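Local coordinates for molybdopterin biosynthesis moeA protein (Pyrococcus horikoshii, PDB 1WU2), which probably takes part in molybdenum cofactor biosynthesis, in the step that inserts the metal into molybdopterin, as in other MoeA-family proteins, at residues Phe310-Leu315 with Asn373-Ile378; Glu196-Glu201 with Lys207-Asn212; Val153-Gly158 with Pro163-Met168. All blocks are in the same frame, centred on the assembly; numbering follows the deposited sequence.

Interaction 1 of 3, residues Phe310-Leu315 with Asn373-Ile378; sequences FVKHAL and NAYLEI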
loop_
_atom_site.group_PDB
_atom_site.type_symbol
_atom_site.label_atom_id
_atom_site.label_comp_id
_atom_site.label_asym_id
_atom_site.label_seq_id
_atom_site.Cartn_x
_atom_site.Cartn_y
_atom_site.Cartn_z
ATOM N N PHE A 310 8.959 6.463 14.237
ATOM C CA PHE A 310 9.511 7.818 14.183
ATOM C C PHE A 310 9.630 8.335 12.757
ATOM O O PHE A 310 8.942 9.279 12.373
ATOM C CB PHE A 310 10.885 7.864 14.863
ATOM C CG PHE A 310 10.825 7.744 16.357
ATOM C CD1 PHE A 310 11.329 6.628 16.999
ATOM C CD2 PHE A 310 10.268 8.757 17.123
ATOM C CE1 PHE A 310 11.274 6.523 18.379
ATOM C CE2 PHE A 310 10.213 8.653 18.509
ATOM C CZ PHE A 310 10.717 7.538 19.132
ATOM N N VAL A 311 10.493 7.699 11.972
ATOM C CA VAL A 311 10.845 8.190 10.639
ATOM C C VAL A 311 9.628 8.290 9.710
ATOM O O VAL A 311 9.450 9.295 9.027
ATOM C CB VAL A 311 11.930 7.306 9.972
ATOM C CG1 VAL A 311 12.357 7.903 8.632
ATOM C CG2 VAL A 311 13.140 7.150 10.884
ATOM N N LYS A 312 8.803 7.247 9.702
ATOM C CA LYS A 312 7.595 7.181 8.882
ATOM C C LYS A 312 6.713 8.419 9.074
ATOM O O LYS A 312 6.215 8.984 8.110
ATOM C CB LYS A 312 6.806 5.905 9.222
ATOM C CG LYS A 312 5.416 5.824 8.614
ATOM C CD LYS A 312 4.826 4.418 8.709
ATOM C CE LYS A 312 4.251 4.120 10.082
ATOM N NZ LYS A 312 3.139 3.131 10.028
ATOM N N HIS A 313 6.535 8.831 10.324
ATOM C CA HIS A 313 5.675 9.966 10.656
ATOM C C HIS A 313 6.323 11.317 10.364
ATOM O O HIS A 313 5.624 12.281 10.067
ATOM C CB HIS A 313 5.239 9.874 12.121
ATOM C CG HIS A 313 4.496 8.617 12.433
ATOM N ND1 HIS A 313 3.312 8.282 11.811
ATOM C CD2 HIS A 313 4.787 7.590 13.264
ATOM C CE1 HIS A 313 2.897 7.112 12.262
ATOM N NE2 HIS A 313 3.774 6.671 13.144
ATOM N N ALA A 314 7.649 11.384 10.448
ATOM C CA ALA A 314 8.388 12.593 10.076
ATOM C C ALA A 314 8.305 12.846 8.574
ATOM O O ALA A 314 8.040 13.963 8.142
ATOM C CB ALA A 314 9.846 12.486 10.511
ATOM N N LEU A 315 8.538 11.801 7.789
ATOM C CA LEU A 315 8.450 11.877 6.331
ATOM C C LEU A 315 7.052 12.291 5.869
ATOM O O LEU A 315 6.910 13.099 4.952
ATOM C CB LEU A 315 8.819 10.531 5.707
ATOM C CG LEU A 315 10.303 10.171 5.778
ATOM C CD1 LEU A 315 10.501 8.678 5.572
ATOM C CD2 LEU A 315 11.101 10.959 4.745
ATOM N N ASN A 373 3.188 -9.020 9.185
ATOM C CA ASN A 373 2.289 -8.314 8.277
ATOM C C ASN A 373 1.948 -6.908 8.752
ATOM O O ASN A 373 1.361 -6.118 8.016
ATOM C CB ASN A 373 0.962 -9.083 8.233
ATOM C CG ASN A 373 0.444 -9.266 6.849
ATOM O OD1 ASN A 373 1.030 -8.772 5.884
ATOM N ND2 ASN A 373 -0.662 -9.991 6.728
ATOM N N ALA A 374 2.280 -6.623 9.998
ATOM C CA ALA A 374 1.664 -5.523 10.717
ATOM C C ALA A 374 2.366 -5.338 12.045
ATOM O O ALA A 374 3.291 -6.078 12.370
ATOM C CB ALA A 374 0.177 -5.823 10.949
ATOM N N TYR A 375 1.930 -4.348 12.811
ATOM C CA TYR A 375 2.403 -4.202 14.173
ATOM C C TYR A 375 1.335 -3.679 15.118
ATOM O O TYR A 375 0.388 -3.010 14.717
ATOM C CB TYR A 375 3.671 -3.344 14.233
ATOM C CG TYR A 375 3.534 -1.906 13.783
ATOM C CD1 TYR A 375 3.289 -0.887 14.703
ATOM C CD2 TYR A 375 3.700 -1.555 12.448
ATOM C CE1 TYR A 375 3.196 0.441 14.301
ATOM C CE2 TYR A 375 3.607 -0.228 12.034
ATOM C CZ TYR A 375 3.355 0.763 12.965
ATOM O OH TYR A 375 3.259 2.073 12.563
ATOM N N LEU A 376 1.512 -4.023 16.384
ATOM C CA LEU A 376 0.653 -3.596 17.467
ATOM C C LEU A 376 1.498 -2.776 18.430
ATOM O O LEU A 376 2.638 -3.126 18.712
ATOM C CB LEU A 376 0.080 -4.826 18.178
ATOM C CG LEU A 376 -0.519 -4.624 19.569
ATOM C CD1 LEU A 376 -1.771 -3.781 19.484
ATOM C CD2 LEU A 376 -0.815 -5.965 20.202
ATOM N N GLU A 377 0.935 -1.692 18.941
ATOM C CA GLU A 377 1.617 -0.859 19.918
ATOM C C GLU A 377 0.931 -1.000 21.271
ATOM O O GLU A 377 -0.282 -0.829 21.377
ATOM C CB GLU A 377 1.614 0.595 19.467
ATOM C CG GLU A 377 2.480 0.854 18.243
ATOM C CD GLU A 377 2.111 2.143 17.540
ATOM O OE1 GLU A 377 2.525 3.226 18.013
ATOM O OE2 GLU A 377 1.395 2.074 16.521
ATOM N N ILE A 378 1.718 -1.325 22.292
ATOM C CA ILE A 378 1.235 -1.448 23.660
ATOM C C ILE A 378 1.867 -0.329 24.486
ATOM O O ILE A 378 3.081 -0.327 24.680
ATOM C CB ILE A 378 1.608 -2.830 24.238
ATOM C CG1 ILE A 378 1.120 -3.947 23.306
ATOM C CG2 ILE A 378 1.024 -2.998 25.643
ATOM C CD1 ILE A 378 1.610 -5.334 23.676
#

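Interaction 2 of 3, residues Glu196-Glu201 with Lys207-Asn212; sequences EEPSEE and KIVETN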
loop_
_atom_site.group_PDB
_atom_site.type_symbol
_atom_site.label_atom_id
_atom_site.label_comp_id
_atom_site.label_asym_id
_atom_site.label_seq_id
_atom_site.Cartn_x
_atom_site.Cartn_y
_atom_site.Cartn_z
ATOM N N GLU A 196 30.101 -5.953 2.987
ATOM C CA GLU A 196 29.080 -5.888 1.935
ATOM C C GLU A 196 28.563 -7.258 1.486
ATOM O O GLU A 196 27.391 -7.385 1.124
ATOM C CB GLU A 196 29.588 -5.083 0.728
ATOM C CG GLU A 196 30.610 -5.799 -0.146
ATOM C CD GLU A 196 31.492 -4.839 -0.926
ATOM O OE1 GLU A 196 32.726 -4.854 -0.715
ATOM O OE2 GLU A 196 30.952 -4.068 -1.751
ATOM N N GLU A 197 29.426 -8.273 1.521
ATOM C CA GLU A 197 29.100 -9.600 0.987
ATOM C C GLU A 197 29.348 -10.724 1.997
ATOM O O GLU A 197 30.317 -10.670 2.755
ATOM C CB GLU A 197 29.946 -9.873 -0.260
ATOM C CG GLU A 197 29.152 -9.955 -1.551
ATOM C CD GLU A 197 30.045 -9.965 -2.776
ATOM O OE1 GLU A 197 29.955 -10.923 -3.573
ATOM O OE2 GLU A 197 30.833 -9.008 -2.943
ATOM N N PRO A 198 28.494 -11.749 1.994
ATOM C CA PRO A 198 28.749 -12.956 2.788
ATOM C C PRO A 198 29.805 -13.836 2.128
ATOM O O PRO A 198 29.619 -14.255 0.984
ATOM C CB PRO A 198 27.390 -13.668 2.803
ATOM C CG PRO A 198 26.693 -13.205 1.576
ATOM C CD PRO A 198 27.226 -11.843 1.248
ATOM N N SER A 199 30.902 -14.089 2.838
ATOM C CA SER A 199 31.968 -14.966 2.348
ATOM C C SER A 199 32.623 -15.733 3.500
ATOM O O SER A 199 32.416 -15.408 4.671
ATOM C CB SER A 199 33.012 -14.153 1.573
ATOM O OG SER A 199 33.944 -13.535 2.445
ATOM N N GLU A 200 33.413 -16.751 3.161
ATOM C CA GLU A 200 34.011 -17.629 4.172
ATOM C C GLU A 200 35.047 -16.899 5.025
ATOM O O GLU A 200 34.987 -16.958 6.253
ATOM C CB GLU A 200 34.647 -18.872 3.531
ATOM C CG GLU A 200 33.970 -20.188 3.907
ATOM C CD GLU A 200 34.936 -21.358 4.007
ATOM O OE1 GLU A 200 36.027 -21.301 3.398
ATOM O OE2 GLU A 200 34.599 -22.343 4.698
ATOM N N GLU A 201 35.985 -16.214 4.372
ATOM C CA GLU A 201 37.035 -15.473 5.078
ATOM C C GLU A 201 36.479 -14.307 5.899
ATOM O O GLU A 201 37.061 -13.928 6.917
ATOM C CB GLU A 201 38.094 -14.960 4.093
ATOM C CG GLU A 201 39.328 -14.359 4.761
ATOM C CD GLU A 201 40.631 -14.743 4.076
ATOM O OE1 GLU A 201 40.703 -14.653 2.832
ATOM O OE2 GLU A 201 41.586 -15.133 4.785
ATOM N N LYS A 207 32.987 -10.792 10.917
ATOM C CA LYS A 207 32.243 -9.746 10.220
ATOM C C LYS A 207 30.829 -10.230 9.920
ATOM O O LYS A 207 30.612 -11.419 9.680
ATOM C CB LYS A 207 32.931 -9.373 8.899
ATOM C CG LYS A 207 34.406 -9.007 9.013
ATOM C CD LYS A 207 34.605 -7.630 9.633
ATOM C CE LYS A 207 36.074 -7.208 9.673
ATOM N NZ LYS A 207 37.026 -8.270 9.230
ATOM N N ILE A 208 29.877 -9.299 9.930
ATOM C CA ILE A 208 28.490 -9.594 9.575
ATOM C C ILE A 208 28.063 -8.760 8.367
ATOM O O ILE A 208 28.511 -7.628 8.190
ATOM C CB ILE A 208 27.551 -9.361 10.790
ATOM C CG1 ILE A 208 27.331 -7.862 11.044
ATOM C CG2 ILE A 208 28.117 -10.059 12.029
ATOM C CD1 ILE A 208 26.648 -7.537 12.363
ATOM N N VAL A 209 27.191 -9.330 7.541
ATOM C CA VAL A 209 26.760 -8.689 6.305
ATOM C C VAL A 209 25.863 -7.490 6.601
ATOM O O VAL A 209 24.983 -7.553 7.460
ATOM C CB VAL A 209 26.030 -9.685 5.371
ATOM C CG1 VAL A 209 25.385 -8.969 4.185
ATOM C CG2 VAL A 209 27.000 -10.749 4.880
ATOM N N GLU A 210 26.095 -6.407 5.868
ATOM C CA GLU A 210 25.359 -5.167 6.043
ATOM C C GLU A 210 24.004 -5.312 5.364
ATOM O O GLU A 210 23.911 -5.797 4.235
ATOM C CB GLU A 210 26.142 -3.997 5.444
ATOM C CG GLU A 210 25.785 -2.644 6.030
ATOM C CD GLU A 210 24.429 -2.144 5.573
ATOM O OE1 GLU A 210 24.111 -2.290 4.376
ATOM O OE2 GLU A 210 23.679 -1.610 6.413
ATOM N N THR A 211 22.961 -4.873 6.058
ATOM C CA THR A 211 21.585 -5.133 5.649
ATOM C C THR A 211 20.654 -3.916 5.795
ATOM O O THR A 211 19.704 -3.769 5.028
ATOM C CB THR A 211 21.070 -6.357 6.459
ATOM O OG1 THR A 211 21.341 -7.561 5.725
ATOM C CG2 THR A 211 19.567 -6.364 6.617
ATOM N N ASN A 212 20.928 -3.051 6.765
ATOM C CA ASN A 212 20.067 -1.905 7.045
ATOM C C ASN A 212 20.038 -0.841 5.961
ATOM O O ASN A 212 19.071 -0.092 5.864
ATOM C CB ASN A 212 20.469 -1.246 8.363
ATOM C CG ASN A 212 20.156 -2.113 9.560
ATOM O OD1 ASN A 212 19.364 -3.056 9.475
ATOM N ND2 ASN A 212 20.781 -1.804 10.684
#

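Interaction 3 of 3, residues Val153-Gly158 with Pro163-Met168; sequences VVLRKG and PQDVAM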
loop_
_atom_site.group_PDB
_atom_site.type_symbol
_atom_site.label_atom_id
_atom_site.label_comp_id
_atom_site.label_asym_id
_atom_site.label_seq_id
_atom_site.Cartn_x
_atom_site.Cartn_y
_atom_site.Cartn_z
ATOM N N VAL A 153 -13.529 21.502 -5.109
ATOM C CA VAL A 153 -12.334 20.723 -4.796
ATOM C C VAL A 153 -12.635 19.255 -5.076
ATOM O O VAL A 153 -13.578 18.700 -4.517
ATOM C CB VAL A 153 -11.892 20.896 -3.318
ATOM C CG1 VAL A 153 -10.705 19.987 -2.987
ATOM C CG2 VAL A 153 -11.536 22.342 -3.030
ATOM N N VAL A 154 -11.842 18.648 -5.960
ATOM C CA VAL A 154 -11.980 17.237 -6.329
ATOM C C VAL A 154 -10.929 16.352 -5.650
ATOM O O VAL A 154 -11.173 15.171 -5.415
ATOM C CB VAL A 154 -11.918 17.037 -7.871
ATOM C CG1 VAL A 154 -12.903 17.965 -8.566
ATOM C CG2 VAL A 154 -10.505 17.263 -8.417
ATOM N N LEU A 155 -9.764 16.924 -5.357
ATOM C CA LEU A 155 -8.704 16.224 -4.634
ATOM C C LEU A 155 -8.058 17.161 -3.619
ATOM O O LEU A 155 -7.611 18.251 -3.974
ATOM C CB LEU A 155 -7.635 15.718 -5.602
ATOM C CG LEU A 155 -8.015 14.526 -6.482
ATOM C CD1 LEU A 155 -7.017 14.374 -7.620
ATOM C CD2 LEU A 155 -8.092 13.252 -5.666
ATOM N N ARG A 156 -8.002 16.727 -2.362
ATOM C CA ARG A 156 -7.451 17.543 -1.286
ATOM C C ARG A 156 -5.934 17.503 -1.282
ATOM O O ARG A 156 -5.322 16.582 -1.827
ATOM C CB ARG A 156 -7.955 17.066 0.082
ATOM C CG ARG A 156 -9.466 17.063 0.248
ATOM C CD ARG A 156 -10.073 18.435 0.475
ATOM N NE ARG A 156 -11.537 18.383 0.437
ATOM C CZ ARG A 156 -12.334 19.439 0.280
ATOM N NH1 ARG A 156 -11.831 20.665 0.155
ATOM N NH2 ARG A 156 -13.653 19.269 0.255
ATOM N N LYS A 157 -5.344 18.510 -0.644
ATOM C CA LYS A 157 -3.911 18.571 -0.396
ATOM C C LYS A 157 -3.511 17.425 0.532
ATOM O O LYS A 157 -4.197 17.146 1.511
ATOM C CB LYS A 157 -3.558 19.920 0.248
ATOM C CG LYS A 157 -2.095 20.094 0.651
ATOM C CD LYS A 157 -1.919 21.292 1.591
ATOM C CE LYS A 157 -0.451 21.569 1.896
ATOM N NZ LYS A 157 0.288 20.349 2.340
ATOM N N GLY A 158 -2.404 16.764 0.210
ATOM C CA GLY A 158 -1.904 15.653 1.003
ATOM C C GLY A 158 -2.341 14.295 0.482
ATOM O O GLY A 158 -1.864 13.265 0.951
ATOM N N PRO A 163 -4.459 5.395 -9.202
ATOM C CA PRO A 163 -4.924 5.420 -10.595
ATOM C C PRO A 163 -6.229 6.188 -10.853
ATOM O O PRO A 163 -6.298 6.898 -11.857
ATOM C CB PRO A 163 -5.104 3.939 -10.913
ATOM C CG PRO A 163 -4.065 3.272 -10.070
ATOM C CD PRO A 163 -4.096 4.029 -8.781
ATOM N N GLN A 164 -7.220 6.061 -9.967
ATOM C CA GLN A 164 -8.496 6.765 -10.116
ATOM C C GLN A 164 -8.355 8.279 -9.912
ATOM O O GLN A 164 -9.063 9.063 -10.556
ATOM C CB GLN A 164 -9.589 6.179 -9.194
ATOM C CG GLN A 164 -9.342 6.296 -7.674
ATOM C CD GLN A 164 -8.932 4.974 -7.033
ATOM O OE1 GLN A 164 -7.893 4.411 -7.378
ATOM N NE2 GLN A 164 -9.743 4.481 -6.095
ATOM N N ASP A 165 -7.441 8.685 -9.031
ATOM C CA ASP A 165 -7.136 10.104 -8.831
ATOM C C ASP A 165 -6.476 10.700 -10.075
ATOM O O ASP A 165 -6.776 11.828 -10.462
ATOM C CB ASP A 165 -6.209 10.312 -7.625
ATOM C CG ASP A 165 -6.767 9.728 -6.332
ATOM O OD1 ASP A 165 -7.995 9.544 -6.226
ATOM O OD2 ASP A 165 -6.044 9.428 -5.358
ATOM N N VAL A 166 -5.580 9.935 -10.697
ATOM C CA VAL A 166 -4.839 10.395 -11.873
ATOM C C VAL A 166 -5.785 10.531 -13.071
ATOM O O VAL A 166 -5.579 11.377 -13.942
ATOM C CB VAL A 166 -3.652 9.444 -12.200
ATOM C CG1 VAL A 166 -2.913 9.880 -13.455
ATOM C CG2 VAL A 166 -2.673 9.399 -11.032
ATOM N N ALA A 167 -6.829 9.710 -13.087
ATOM C CA ALA A 167 -7.849 9.744 -14.125
ATOM C C ALA A 167 -8.715 10.993 -13.995
ATOM O O ALA A 167 -9.106 11.585 -14.999
ATOM C CB ALA A 167 -8.711 8.498 -14.043
HETATM N N MSE A 168 -9.016 11.378 -12.756
HETATM C CA MSE A 168 -9.777 12.594 -12.474
HETATM C C MSE A 168 -8.974 13.811 -12.891
HETATM O O MSE A 168 -9.545 14.813 -13.314
HETATM C CB MSE A 168 -10.125 12.695 -10.985
HETATM C CG MSE A 168 -10.839 13.987 -10.579
HETATM SE SE MSE A 168 -12.560 14.211 -11.462
HETATM C CE MSE A 168 -13.668 13.210 -10.173
#

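Interaction 1 of 3, residues Phe310-Leu315 with Asn373-Ile378
Lys312 and Tyr375 reach for each other from opposite directions, one off a helix and the other off a strand, and meet in a single polar bond. The backbones stay far apart: even the nearest pair, Lys312 CA and Tyr375 CA, is separated by 13.6 Å, so two long side chains span the gap. Lys312 extends with CG anti to the backbone N (chi1 170°) and then bends at chi3, which brings the ammonium end in to the tyrosine hydroxyl. Lys312 NZ donates to Tyr375 OH at 2.7 Å, and Lys312 CE lies 3.4 Å from that same OH. The amine comes in at the edge of the phenol ring, in its plane rather than over a face, and the angle CZ-OH-NZ opens to about 130°.

The rest of the ring is held by its stack with Phe345, while Thr394 of strand 390-395 touches both partners. Lys312 NZ has a second partner in Glu325, with which it forms a salt bridge. The contact thus joins helix 300-319, in the probable molybdopterin-binding domain, to strand 374-378 of the C-terminal domain IV.

Both residues are buried, so the ammonium group is paid for by the carboxylate and the phenol oxygen together. The salt bridge to Glu325 is consistent with a charged ammonium, which would be expected to make the phenol somewhat more acidic.

Interaction 2 of 3, residues Glu196-Glu201 with Lys207-Asn212
The pyrrolidine ring of Pro198 and the Glu197-Pro198 peptide group lie almost in one plane, and the side chain of Val209 rests on one face of this combined flat surface. Val209 CG2 sits almost directly above Pro198 N, at the end of the ring that joins the amide, 3.4 Å from that nitrogen and 3.6 Å from Pro198 CB. The same Val209 CG2 covers the adjoining amide too, at 3.7 Å from Glu197 C. The other methyl reaches past the edge of the proline: Val209 CG1 lies 4.0 Å from the carbonyl oxygen of Glu196. This division follows from the valine torsion, in which CG1 leaves trans to the residue's own nitrogen (chi1 171°) and CG2 stays beside that nitrogen, pointing at the proline.

No hydrogen bond joins the two segments here, and the contact is apolar packing at the protein surface. The second subunit packs against part of it. Lys170 NZ of that subunit donates to both Glu196 O and Glu210 O, bridging the two segments, and Lys170 also packs on Val209, while Gly173 of the same subunit lies against Pro198.

The setting is a small beta-alpha-beta unit. Strand 194-195 runs parallel to strand 208-209, with Ile195 bonded through its backbone to Ile208 and Glu210, and the short helix 200-204 makes the crossover between them. Ser199 stands at the N-cap of that helix, its OG weakly bonded to Gly202 N. Beyond Val209 the chain runs through Thr211 into helix 212-222, where Glu210 OE2 accepts from Ser213 N.

Interaction 3 of 3, residues Val153-Gly158 with Pro163-Met168
Leu155 carries the tighter half of this contact, spreading both methyls over Asp165 on the facing helix. Leu155 CD1 lies 3.8 Å from Asp165 O, and Leu155 CD2 is the same 3.8 Å from Asp165 OD1. Between those two oxygens the methylene fills in, with Asp165 CB 4.0 Å from Leu155 CD2. An aliphatic fork therefore straddles a polar residue, and the carboxylate is satisfied elsewhere: Asp165 OD1 forms a salt bridge with Arg162, just ahead of the segment. Leu370 of the second subunit packs on both Leu155 and Asp165, so this half is also part of the dimer interface.

The second touch is a glancing one. Val154 CG2 stands 3.9 Å from CG of Met168, a selenomethionine in this crystal, and no other side-chain atoms of that pair come as near. The Met168 chain sets off with its first bond trans (chi1 176°), which places CG before the valine; two bends further along then take the selenium past it. Val148 lies against both residues.

In the fold, the chain turns a corner at Val154. Strand 153-155 pairs antiparallel with strand 44-45, through backbone bonds from Val154 and Leu155 to Ile44, and a short loop then leads into helix 163-171. The strand end and the first turns of this helix, both in the N-terminal region of MoeA, thus face each other through van der Waals contacts, with no hydrogen bond between them.

Away from the helix the strand side loosens toward solvent. Arg156 is exposed, and its guanidinium passes over Val153, whose CG1 lies 3.2 Å above the plane near its rim. Lys157 follows, its NZ in a salt bridge with Glu23.

In the fold
From the N terminus, interaction 3 comes first, in the N-terminal region of MoeA, closing the short loop, residues 156-162, that takes strand 153-155 into helix 163-171. Interaction 2 follows in the probable molybdopterin-binding domain and spans just five residues, most of them helix 200-204. Interaction 1 opens last and has the longest reach along the chain: 57 residues separate its two segments, on helix 300-319 and strand 374-378, and it ties that domain to domain IV. The three run in series, with none nested or crossed. Interactions 2 and 3 have centres about 45 Å apart, yet both touch the second subunit, whereas the segments of interaction 1 meet no other chain.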